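Local coordinates for protein interferon (Danio rerio, PDB 3PIV) that probably acts as a secreted type I interferon-like cytokine, binding cell-surface receptors to signal antiviral defence, at residues Asp50-Leu55 and Glu98-Tyr103; Leu57-Ile62 and Arg91-Leu96; Val75-Asn80 and Ala136-Arg141. All blocks are in the same frame, centred on the assembly; numbering follows the deposited sequence.

Followed from the N terminus, the chain enters helix 48-66, which supplies the first segment of both interaction 1 and interaction 2. It then passes through a connection to residues 75-80, the start of interaction 3, and on into helix 79-101. Helix 79-101 runs back along helix 48-66 and closes interaction 2 at residues 91-96 and then the wider interaction 1 at residues 98-103, so the smaller loop lies within the larger and the two contacts touch through Val52 and Leu96. Interaction 3 closes last, on helix 134-158, and its loop crosses both others. It lies about 30 Å from interaction 1, centre to centre, on the opposite side of the chain's centre.

Interaction 1. Residues Asp50-Leu55 and Glu98-Tyr103; sequences DQVKFL and ECVARY
Val52 and Lys53 of helix 48-66 meet Val100 of helix 79-101 and Tyr103 in the loop that follows it, a worked example of how branched, extended and flat side chains share a small interface. The backbones come nearest at Lys53 and Val100, whose CA atoms are 6.1 Å apart. Each valine holds CG1 anti to its backbone N, yet different branches are used: CG1 of Val52 lies 3.8 Å from CG2 of Val100 as the two side chains pass in opposite directions. The other branch of Val100, CG1, turns to the aliphatic stem of Lys53 and stands 4.0 Å from its CG.

Lys53 sets off with CG anti to its carbonyl carbon (chi1 -68°) and then runs extended to its tip. This shape carries the stem past Val100 and along the edge of Tyr103, with CE near the ring plane, 3.6 Å from Tyr103 CD2 and 3.8 Å from Tyr103 CB. The approach is an edge contact made by the CE methylene, while the ammonium NZ goes on to a weak hydrogen bond with Ala104 O. Tyr103 crosses Val52 at about a right angle, and its OH is 4.0 Å from Val52 CG2. One face of the ring folds back over its own chain, where the carbonyl oxygen of Cys99 sits 3.4 Å above the ring centre.

Beside this cluster Cys99 CB borders Val52 CG1, and its SG forms the disulfide with Cys4, tying the N-terminal end of the chain to the same corner. Antiparallel helix packing of this kind belongs to the helical bundle of the alpha/beta interferon family; here it is joined by Tyr103 from the following loop and by the Cys4-Cys99 disulfide nearby.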
loop_
_atom_site.group_PDB
_atom_site.type_symbol
_atom_site.label_atom_id
_atom_site.label_comp_id
_atom_site.label_asym_id
_atom_site.label_seq_id
_atom_site.Cartn_x
_atom_site.Cartn_y
_atom_site.Cartn_z
ATOM N N ASP A 50 -10.990 -10.272 7.559
ATOM C CA ASP A 50 -10.489 -8.959 7.915
ATOM C C ASP A 50 -9.157 -8.682 7.239
ATOM O O ASP A 50 -8.869 -7.551 6.835
ATOM C CB ASP A 50 -10.357 -8.841 9.429
ATOM C CG ASP A 50 -11.692 -8.827 10.115
ATOM O OD1 ASP A 50 -12.553 -8.040 9.682
ATOM O OD2 ASP A 50 -11.889 -9.601 11.073
ATOM N N GLN A 51 -8.343 -9.718 7.103
ATOM C CA GLN A 51 -7.051 -9.551 6.449
ATOM C C GLN A 51 -7.213 -9.112 4.993
ATOM O O GLN A 51 -6.529 -8.199 4.530
ATOM C CB GLN A 51 -6.211 -10.832 6.570
ATOM C CG GLN A 51 -5.757 -11.100 8.011
ATOM C CD GLN A 51 -5.045 -12.435 8.172
ATOM O OE1 GLN A 51 -5.463 -13.452 7.610
ATOM N NE2 GLN A 51 -3.958 -12.433 8.941
ATOM N N VAL A 52 -8.109 -9.780 4.277
ATOM C CA VAL A 52 -8.365 -9.483 2.875
ATOM C C VAL A 52 -8.980 -8.096 2.685
ATOM O O VAL A 52 -8.605 -7.371 1.771
ATOM C CB VAL A 52 -9.293 -10.529 2.255
ATOM C CG1 VAL A 52 -9.659 -10.139 0.815
ATOM C CG2 VAL A 52 -8.634 -11.917 2.309
ATOM N N LYS A 53 -9.933 -7.735 3.541
ATOM C CA LYS A 53 -10.532 -6.413 3.491
ATOM C C LYS A 53 -9.447 -5.381 3.693
ATOM O O LYS A 53 -9.438 -4.356 3.028
ATOM C CB LYS A 53 -11.582 -6.244 4.584
ATOM C CG LYS A 53 -12.833 -7.089 4.408
ATOM C CD LYS A 53 -13.885 -6.628 5.392
ATOM C CE LYS A 53 -14.990 -7.650 5.559
ATOM N NZ LYS A 53 -16.217 -6.984 6.108
ATOM N N PHE A 54 -8.548 -5.666 4.634
ATOM C CA PHE A 54 -7.401 -4.812 4.936
ATOM C C PHE A 54 -6.420 -4.709 3.771
ATOM O O PHE A 54 -5.806 -3.659 3.554
ATOM C CB PHE A 54 -6.644 -5.336 6.164
ATOM C CG PHE A 54 -5.436 -4.502 6.524
ATOM C CD1 PHE A 54 -5.581 -3.319 7.230
ATOM C CD2 PHE A 54 -4.158 -4.881 6.115
ATOM C CE1 PHE A 54 -4.473 -2.530 7.551
ATOM C CE2 PHE A 54 -3.032 -4.100 6.438
ATOM C CZ PHE A 54 -3.191 -2.928 7.156
ATOM N N LEU A 55 -6.238 -5.806 3.042
ATOM C CA LEU A 55 -5.347 -5.771 1.893
ATOM C C LEU A 55 -5.955 -4.881 0.803
ATOM O O LEU A 55 -5.252 -4.078 0.199
ATOM C CB LEU A 55 -5.063 -7.166 1.366
ATOM C CG LEU A 55 -4.111 -7.988 2.229
ATOM C CD1 LEU A 55 -4.076 -9.419 1.731
ATOM C CD2 LEU A 55 -2.704 -7.375 2.235
ATOM N N GLU A 98 -13.482 -9.077 -5.135
ATOM C CA GLU A 98 -14.457 -10.122 -5.392
ATOM C C GLU A 98 -14.754 -10.906 -4.098
ATOM O O GLU A 98 -15.913 -11.106 -3.743
ATOM C CB GLU A 98 -13.984 -11.029 -6.528
ATOM C CG GLU A 98 -14.924 -12.170 -6.854
ATOM C CD GLU A 98 -14.355 -13.105 -7.909
ATOM O OE1 GLU A 98 -14.366 -12.728 -9.105
ATOM O OE2 GLU A 98 -13.890 -14.211 -7.540
ATOM N N CYS A 99 -13.715 -11.317 -3.377
ATOM C CA CYS A 99 -13.932 -12.025 -2.122
ATOM C C CYS A 99 -14.627 -11.146 -1.108
ATOM O O CYS A 99 -15.504 -11.606 -0.392
ATOM C CB CYS A 99 -12.617 -12.538 -1.537
ATOM S SG CYS A 99 -11.575 -13.407 -2.712
ATOM N N VAL A 100 -14.227 -9.883 -1.031
ATOM C CA VAL A 100 -14.768 -8.972 -0.026
ATOM C C VAL A 100 -16.280 -8.778 -0.184
ATOM O O VAL A 100 -17.018 -8.661 0.803
ATOM C CB VAL A 100 -14.043 -7.603 -0.055
ATOM C CG1 VAL A 100 -14.714 -6.616 0.892
ATOM C CG2 VAL A 100 -12.577 -7.779 0.299
ATOM N N ALA A 101 -16.732 -8.746 -1.433
ATOM C CA ALA A 101 -18.158 -8.686 -1.741
ATOM C C ALA A 101 -18.954 -9.815 -1.050
ATOM O O ALA A 101 -20.136 -9.654 -0.750
ATOM C CB ALA A 101 -18.368 -8.715 -3.262
ATOM N N ARG A 102 -18.302 -10.944 -0.779
ATOM C CA ARG A 102 -18.975 -12.078 -0.133
ATOM C C ARG A 102 -19.139 -11.940 1.377
ATOM O O ARG A 102 -19.958 -12.629 1.974
ATOM C CB ARG A 102 -18.232 -13.378 -0.424
ATOM C CG ARG A 102 -18.104 -13.691 -1.903
ATOM C CD ARG A 102 -17.228 -14.899 -2.122
ATOM N NE ARG A 102 -16.811 -14.981 -3.512
ATOM C CZ ARG A 102 -15.647 -15.480 -3.907
ATOM N NH1 ARG A 102 -14.786 -15.939 -3.009
ATOM N NH2 ARG A 102 -15.340 -15.511 -5.197
ATOM N N TYR A 103 -18.358 -11.065 1.998
ATOM C CA TYR A 103 -18.351 -10.973 3.454
ATOM C C TYR A 103 -19.507 -10.160 4.017
ATOM O O TYR A 103 -20.046 -9.281 3.349
ATOM C CB TYR A 103 -17.030 -10.386 3.945
ATOM C CG TYR A 103 -15.809 -11.107 3.419
ATOM C CD1 TYR A 103 -15.859 -12.453 3.084
ATOM C CD2 TYR A 103 -14.603 -10.437 3.267
ATOM C CE1 TYR A 103 -14.736 -13.108 2.605
ATOM C CE2 TYR A 103 -13.483 -11.077 2.791
ATOM C CZ TYR A 103 -13.548 -12.410 2.462
ATOM O OH TYR A 103 -12.418 -13.038 1.991
#

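Interaction 2. Residues Leu57-Ile62 and Arg91-Leu96; sequences LTLDHI and RKSSDL
Leu59 and Asp60, consecutive residues of helix 48-66, divide the work of meeting Ser93 on helix 79-101, an instance of one small residue serving an apolar and a polar neighbour together. The segment axes approach to 9.4 Å and run roughly antiparallel, at 148°, with the backbones nearest at Leu59 and Ser93.

Leu59 can be followed outward. Its CB already lies 3.9 Å from Ser93 CB, as the side chain leaves its helix toward the partner. CG is anti to the carbonyl carbon (chi1 -75°), and from there the branch ending in CD1 reaches across. That methyl does most of the touching: it lies 3.7 Å from both CA and CB of Ser93 and borders CG of Lys92 to one side, and Leu59 CD1 lies 4.1 Å from Leu96 CD1, tip to tip. Lys92 contributes only this methylene, since the rest of its chain leads away.

Ser93 places OG anti to its own backbone N, which swings the hydroxyl past Leu59 to Asp60. There OG donates a hydrogen bond of 2.7 Å to Asp60 OD1, approaching from above the carboxylate plane, 40° out of it. The other oxygen, OD2, makes a salt bridge with Lys97 NZ, one turn further along the same helix as Ser93. Asp60 is thus gripped at both oxygens by helix 79-101, and the positive charge probably stabilises its negative form.

Around this pair of helices, Leu96 also packs on Val52, Leu55 and Val56 of helix 48-66 and on Leu7 of the N-terminal loop. Helix 111-129 lies against helix 48-66 through Ile116 on Thr58 and Phe120 on Ile62. The contact itself is largely buried in the helical bundle, with Met151 of helix 134-158 against Leu59.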
loop_
_atom_site.group_PDB
_atom_site.type_symbol
_atom_site.label_atom_id
_atom_site.label_comp_id
_atom_site.label_asym_id
_atom_site.label_seq_id
_atom_site.Cartn_x
_atom_site.Cartn_y
_atom_site.Cartn_z
ATOM N N LEU A 57 -8.148 -2.391 1.213
ATOM C CA LEU A 57 -8.087 -1.015 1.690
ATOM C C LEU A 57 -6.709 -0.413 1.478
ATOM O O LEU A 57 -6.585 0.674 0.920
ATOM C CB LEU A 57 -8.461 -0.926 3.177
ATOM C CG LEU A 57 -9.941 -1.085 3.523
ATOM C CD1 LEU A 57 -10.088 -1.153 5.006
ATOM C CD2 LEU A 57 -10.790 0.063 2.922
ATOM N N THR A 58 -5.679 -1.131 1.917
ATOM C CA THR A 58 -4.312 -0.648 1.817
ATOM C C THR A 58 -3.817 -0.530 0.364
ATOM O O THR A 58 -3.183 0.468 -0.010
ATOM C CB THR A 58 -3.341 -1.518 2.667
ATOM O OG1 THR A 58 -3.917 -1.753 3.962
ATOM C CG2 THR A 58 -2.033 -0.794 2.841
ATOM N N LEU A 59 -4.110 -1.536 -0.453
ATOM C CA LEU A 59 -3.745 -1.468 -1.859
ATOM C C LEU A 59 -4.338 -0.209 -2.477
ATOM O O LEU A 59 -3.686 0.517 -3.223
ATOM C CB LEU A 59 -4.248 -2.711 -2.615
ATOM C CG LEU A 59 -3.485 -4.032 -2.416
ATOM C CD1 LEU A 59 -4.316 -5.161 -2.969
ATOM C CD2 LEU A 59 -2.095 -4.027 -3.072
ATOM N N ASP A 60 -5.588 0.057 -2.154
ATOM C CA ASP A 60 -6.269 1.163 -2.800
ATOM C C ASP A 60 -5.682 2.486 -2.333
ATOM O O ASP A 60 -5.584 3.425 -3.120
ATOM C CB ASP A 60 -7.776 1.107 -2.561
ATOM C CG ASP A 60 -8.481 0.051 -3.416
ATOM O OD1 ASP A 60 -7.859 -0.576 -4.291
ATOM O OD2 ASP A 60 -9.687 -0.157 -3.194
ATOM N N HIS A 61 -5.246 2.533 -1.074
ATOM C CA HIS A 61 -4.633 3.733 -0.519
ATOM C C HIS A 61 -3.292 4.005 -1.166
ATOM O O HIS A 61 -2.961 5.143 -1.474
ATOM C CB HIS A 61 -4.458 3.615 1.008
ATOM C CG HIS A 61 -5.687 3.980 1.781
ATOM N ND1 HIS A 61 -6.240 3.162 2.746
ATOM C CD2 HIS A 61 -6.491 5.066 1.706
ATOM C CE1 HIS A 61 -7.319 3.739 3.244
ATOM N NE2 HIS A 61 -7.505 4.888 2.612
ATOM N N ILE A 62 -2.506 2.951 -1.356
ATOM C CA ILE A 62 -1.213 3.096 -2.013
ATOM C C ILE A 62 -1.410 3.566 -3.455
ATOM O O ILE A 62 -0.727 4.465 -3.919
ATOM C CB ILE A 62 -0.431 1.770 -2.007
ATOM C CG1 ILE A 62 0.015 1.425 -0.578
ATOM C CG2 ILE A 62 0.762 1.861 -2.940
ATOM C CD1 ILE A 62 0.589 -0.004 -0.425
ATOM N N ARG A 91 -4.962 -4.398 -10.254
ATOM C CA ARG A 91 -5.465 -5.702 -10.686
ATOM C C ARG A 91 -5.621 -6.703 -9.536
ATOM O O ARG A 91 -6.622 -7.396 -9.458
ATOM C CB ARG A 91 -4.562 -6.292 -11.761
ATOM C CG ARG A 91 -4.460 -5.447 -13.014
ATOM C CD ARG A 91 -3.395 -6.016 -13.936
ATOM N NE ARG A 91 -2.843 -4.994 -14.819
ATOM C CZ ARG A 91 -1.543 -4.820 -15.039
ATOM N NH1 ARG A 91 -0.647 -5.608 -14.438
ATOM N NH2 ARG A 91 -1.137 -3.859 -15.862
ATOM N N LYS A 92 -4.631 -6.791 -8.653
ATOM C CA LYS A 92 -4.742 -7.680 -7.502
ATOM C C LYS A 92 -5.865 -7.190 -6.613
ATOM O O LYS A 92 -6.700 -7.968 -6.146
ATOM C CB LYS A 92 -3.440 -7.739 -6.712
ATOM C CG LYS A 92 -3.563 -8.558 -5.423
ATOM C CD LYS A 92 -4.330 -9.857 -5.668
ATOM C CE LYS A 92 -3.453 -10.954 -6.255
ATOM N NZ LYS A 92 -2.432 -11.379 -5.274
ATOM N N SER A 93 -5.908 -5.881 -6.398
ATOM C CA SER A 93 -6.941 -5.323 -5.550
ATOM C C SER A 93 -8.327 -5.627 -6.111
ATOM O O SER A 93 -9.215 -6.066 -5.393
ATOM C CB SER A 93 -6.741 -3.823 -5.378
ATOM O OG SER A 93 -7.758 -3.294 -4.554
ATOM N N SER A 94 -8.514 -5.387 -7.400
ATOM C CA SER A 94 -9.790 -5.699 -8.035
ATOM C C SER A 94 -10.192 -7.194 -7.905
ATOM O O SER A 94 -11.363 -7.509 -7.772
ATOM C CB SER A 94 -9.763 -5.275 -9.503
ATOM O OG SER A 94 -10.856 -5.856 -10.175
ATOM N N ASP A 95 -9.227 -8.106 -7.954
ATOM C CA ASP A 95 -9.524 -9.521 -7.694
ATOM C C ASP A 95 -9.982 -9.787 -6.257
ATOM O O ASP A 95 -10.974 -10.479 -6.038
ATOM C CB ASP A 95 -8.321 -10.407 -8.034
ATOM C CG ASP A 95 -7.973 -10.379 -9.516
ATOM O OD1 ASP A 95 -8.804 -9.905 -10.307
ATOM O OD2 ASP A 95 -6.868 -10.823 -9.885
ATOM N N LEU A 96 -9.247 -9.250 -5.283
ATOM C CA LEU A 96 -9.600 -9.394 -3.870
ATOM C C LEU A 96 -10.962 -8.805 -3.525
ATOM O O LEU A 96 -11.659 -9.314 -2.642
ATOM C CB LEU A 96 -8.523 -8.768 -2.970
ATOM C CG LEU A 96 -7.212 -9.559 -2.938
ATOM C CD1 LEU A 96 -6.096 -8.777 -2.279
ATOM C CD2 LEU A 96 -7.430 -10.892 -2.232
#

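Interaction 3. Residues Val75-Asn80 and Ala136-Arg141; sequences VNWDQN and AWEQIR
Val75 opens the contact, its CG1 resting 3.6 Å from Trp137 CB on helix 134-158, while its CG2 lies over the rim of one face of the indole of Trp77, two residues on. Trp77 then illustrates how a single buried indole can use face, edge and N-H at once. With CG anti to the carbonyl carbon (chi1 -62°), the ring projects onto the helix. Arg141 CD lies over the rim on the side opposite Val75 CG2, 3.4 Å from Trp77 CZ2, and Trp137 O lies at the edge, in the ring plane, 3.4 Å from Trp77 CH2. The two tryptophan rings meet obliquely, their planes at 68°. At the pyrrole end, Trp77 NE1 donates a 2.9 Å hydrogen bond to Glu138 OE2, at 160° and nearly in the indole plane, though it arrives above the carboxylate. Asp78 follows as the N-cap of helix 79-101.

Glu138 OE1 offers its syn lone pair to Arg141 NH1 in a 3.0 Å salt bridge, so both its oxygens are held. Arg141 NH2 also binds Leu21 O and Gly26 O, and Tyr28 makes a cation-pi contact with its guanidinium; NE1 of Trp137 bonds His71 O. Contacts on both sides, at the edge and at the N-H would together restrict the indole's position and rotation, and the arginine would help keep the glutamate ionised as its acceptor.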
loop_
_atom_site.group_PDB
_atom_site.type_symbol
_atom_site.label_atom_id
_atom_site.label_comp_id
_atom_site.label_asym_id
_atom_site.label_seq_id
_atom_site.Cartn_x
_atom_site.Cartn_y
_atom_site.Cartn_z
ATOM N N VAL A 75 10.694 14.827 -8.481
ATOM C CA VAL A 75 11.375 13.539 -8.616
ATOM C C VAL A 75 11.585 13.152 -10.059
ATOM O O VAL A 75 10.819 13.514 -10.946
ATOM C CB VAL A 75 10.649 12.361 -7.910
ATOM C CG1 VAL A 75 10.689 12.531 -6.400
ATOM C CG2 VAL A 75 9.224 12.181 -8.458
ATOM N N ASN A 76 12.634 12.381 -10.270
ATOM C CA ASN A 76 13.028 11.953 -11.587
ATOM C C ASN A 76 12.489 10.557 -11.870
ATOM O O ASN A 76 12.916 9.911 -12.831
ATOM C CB ASN A 76 14.541 11.918 -11.618
ATOM C CG ASN A 76 15.108 11.307 -10.355
ATOM O OD1 ASN A 76 15.307 10.089 -10.274
ATOM N ND2 ASN A 76 15.312 12.140 -9.332
ATOM N N TRP A 77 11.569 10.085 -11.029
ATOM C CA TRP A 77 11.039 8.731 -11.182
ATOM C C TRP A 77 10.505 8.527 -12.590
ATOM O O TRP A 77 10.020 9.460 -13.218
ATOM C CB TRP A 77 9.914 8.449 -10.191
ATOM C CG TRP A 77 10.331 8.520 -8.775
ATOM C CD1 TRP A 77 11.609 8.578 -8.296
ATOM C CD2 TRP A 77 9.469 8.535 -7.634
ATOM N NE1 TRP A 77 11.592 8.642 -6.927
ATOM C CE2 TRP A 77 10.289 8.610 -6.495
ATOM C CE3 TRP A 77 8.082 8.490 -7.466
ATOM C CZ2 TRP A 77 9.768 8.647 -5.203
ATOM C CZ3 TRP A 77 7.563 8.522 -6.181
ATOM C CH2 TRP A 77 8.407 8.606 -5.064
ATOM N N ASP A 78 10.591 7.301 -13.083
ATOM C CA ASP A 78 10.063 7.017 -14.407
ATOM C C ASP A 78 8.551 6.889 -14.297
ATOM O O ASP A 78 8.069 6.006 -13.582
ATOM C CB ASP A 78 10.678 5.730 -14.951
ATOM C CG ASP A 78 10.289 5.474 -16.383
ATOM O OD1 ASP A 78 10.733 6.242 -17.252
ATOM O OD2 ASP A 78 9.524 4.526 -16.642
ATOM N N GLN A 79 7.808 7.768 -14.982
ATOM C CA GLN A 79 6.358 7.796 -14.808
ATOM C C GLN A 79 5.686 6.562 -15.376
ATOM O O GLN A 79 4.638 6.164 -14.908
ATOM C CB GLN A 79 5.716 9.047 -15.409
ATOM C CG GLN A 79 5.977 10.312 -14.620
ATOM C CD GLN A 79 5.443 10.268 -13.191
ATOM O OE1 GLN A 79 4.422 9.625 -12.893
ATOM N NE2 GLN A 79 6.132 10.970 -12.299
ATOM N N ASN A 80 6.262 5.983 -16.414
ATOM C CA ASN A 80 5.688 4.772 -16.959
ATOM C C ASN A 80 5.820 3.660 -15.930
ATOM O O ASN A 80 4.943 2.819 -15.811
ATOM C CB ASN A 80 6.380 4.373 -18.263
ATOM C CG ASN A 80 6.143 5.377 -19.383
ATOM O OD1 ASN A 80 5.036 5.876 -19.554
ATOM N ND2 ASN A 80 7.187 5.663 -20.157
ATOM N N ALA A 136 10.473 14.376 0.395
ATOM C CA ALA A 136 9.131 14.016 0.848
ATOM C C ALA A 136 8.640 12.807 0.049
ATOM O O ALA A 136 8.158 11.834 0.626
ATOM C CB ALA A 136 8.166 15.175 0.723
ATOM N N TRP A 137 8.784 12.860 -1.276
ATOM C CA TRP A 137 8.411 11.725 -2.119
ATOM C C TRP A 137 9.228 10.465 -1.775
ATOM O O TRP A 137 8.695 9.365 -1.745
ATOM C CB TRP A 137 8.525 12.068 -3.608
ATOM C CG TRP A 137 7.249 12.653 -4.181
ATOM C CD1 TRP A 137 7.098 13.875 -4.772
ATOM C CD2 TRP A 137 5.944 12.038 -4.194
ATOM N NE1 TRP A 137 5.786 14.056 -5.160
ATOM C CE2 TRP A 137 5.062 12.945 -4.817
ATOM C CE3 TRP A 137 5.445 10.815 -3.740
ATOM C CZ2 TRP A 137 3.703 12.659 -4.998
ATOM C CZ3 TRP A 137 4.093 10.536 -3.915
ATOM C CH2 TRP A 137 3.242 11.452 -4.545
ATOM N N GLU A 138 10.514 10.633 -1.492
ATOM C CA GLU A 138 11.362 9.492 -1.177
ATOM C C GLU A 138 10.993 8.858 0.162
ATOM O O GLU A 138 11.117 7.644 0.329
ATOM C CB GLU A 138 12.837 9.880 -1.233
ATOM C CG GLU A 138 13.320 10.177 -2.634
ATOM C CD GLU A 138 13.336 8.940 -3.531
ATOM O OE1 GLU A 138 13.188 7.809 -3.009
ATOM O OE2 GLU A 138 13.514 9.095 -4.759
ATOM N N GLN A 139 10.514 9.665 1.101
ATOM C CA GLN A 139 9.969 9.103 2.327
ATOM C C GLN A 139 8.730 8.277 1.998
ATOM O O GLN A 139 8.612 7.140 2.442
ATOM C CB GLN A 139 9.625 10.184 3.336
ATOM C CG GLN A 139 10.843 10.750 4.012
ATOM C CD GLN A 139 11.675 9.660 4.665
ATOM O OE1 GLN A 139 11.254 9.056 5.653
ATOM N NE2 GLN A 139 12.866 9.411 4.119
ATOM N N ILE A 140 7.809 8.840 1.217
ATOM C CA ILE A 140 6.609 8.096 0.848
ATOM C C ILE A 140 6.978 6.764 0.175
ATOM O O ILE A 140 6.443 5.711 0.522
ATOM C CB ILE A 140 5.645 8.931 -0.045
ATOM C CG1 ILE A 140 4.674 9.739 0.822
ATOM C CG2 ILE A 140 4.835 8.026 -0.965
ATOM C CD1 ILE A 140 5.286 10.442 1.999
ATOM N N ARG A 141 7.910 6.818 -0.768
ATOM C CA ARG A 141 8.382 5.632 -1.457
ATOM C C ARG A 141 8.983 4.595 -0.480
ATOM O O ARG A 141 8.682 3.394 -0.555
ATOM C CB ARG A 141 9.394 6.047 -2.517
ATOM C CG ARG A 141 9.989 4.920 -3.295
ATOM C CD ARG A 141 10.773 5.470 -4.459
ATOM N NE ARG A 141 11.514 4.432 -5.155
ATOM C CZ ARG A 141 12.838 4.390 -5.237
ATOM N NH1 ARG A 141 13.565 5.336 -4.668
ATOM N NH2 ARG A 141 13.427 3.409 -5.905
#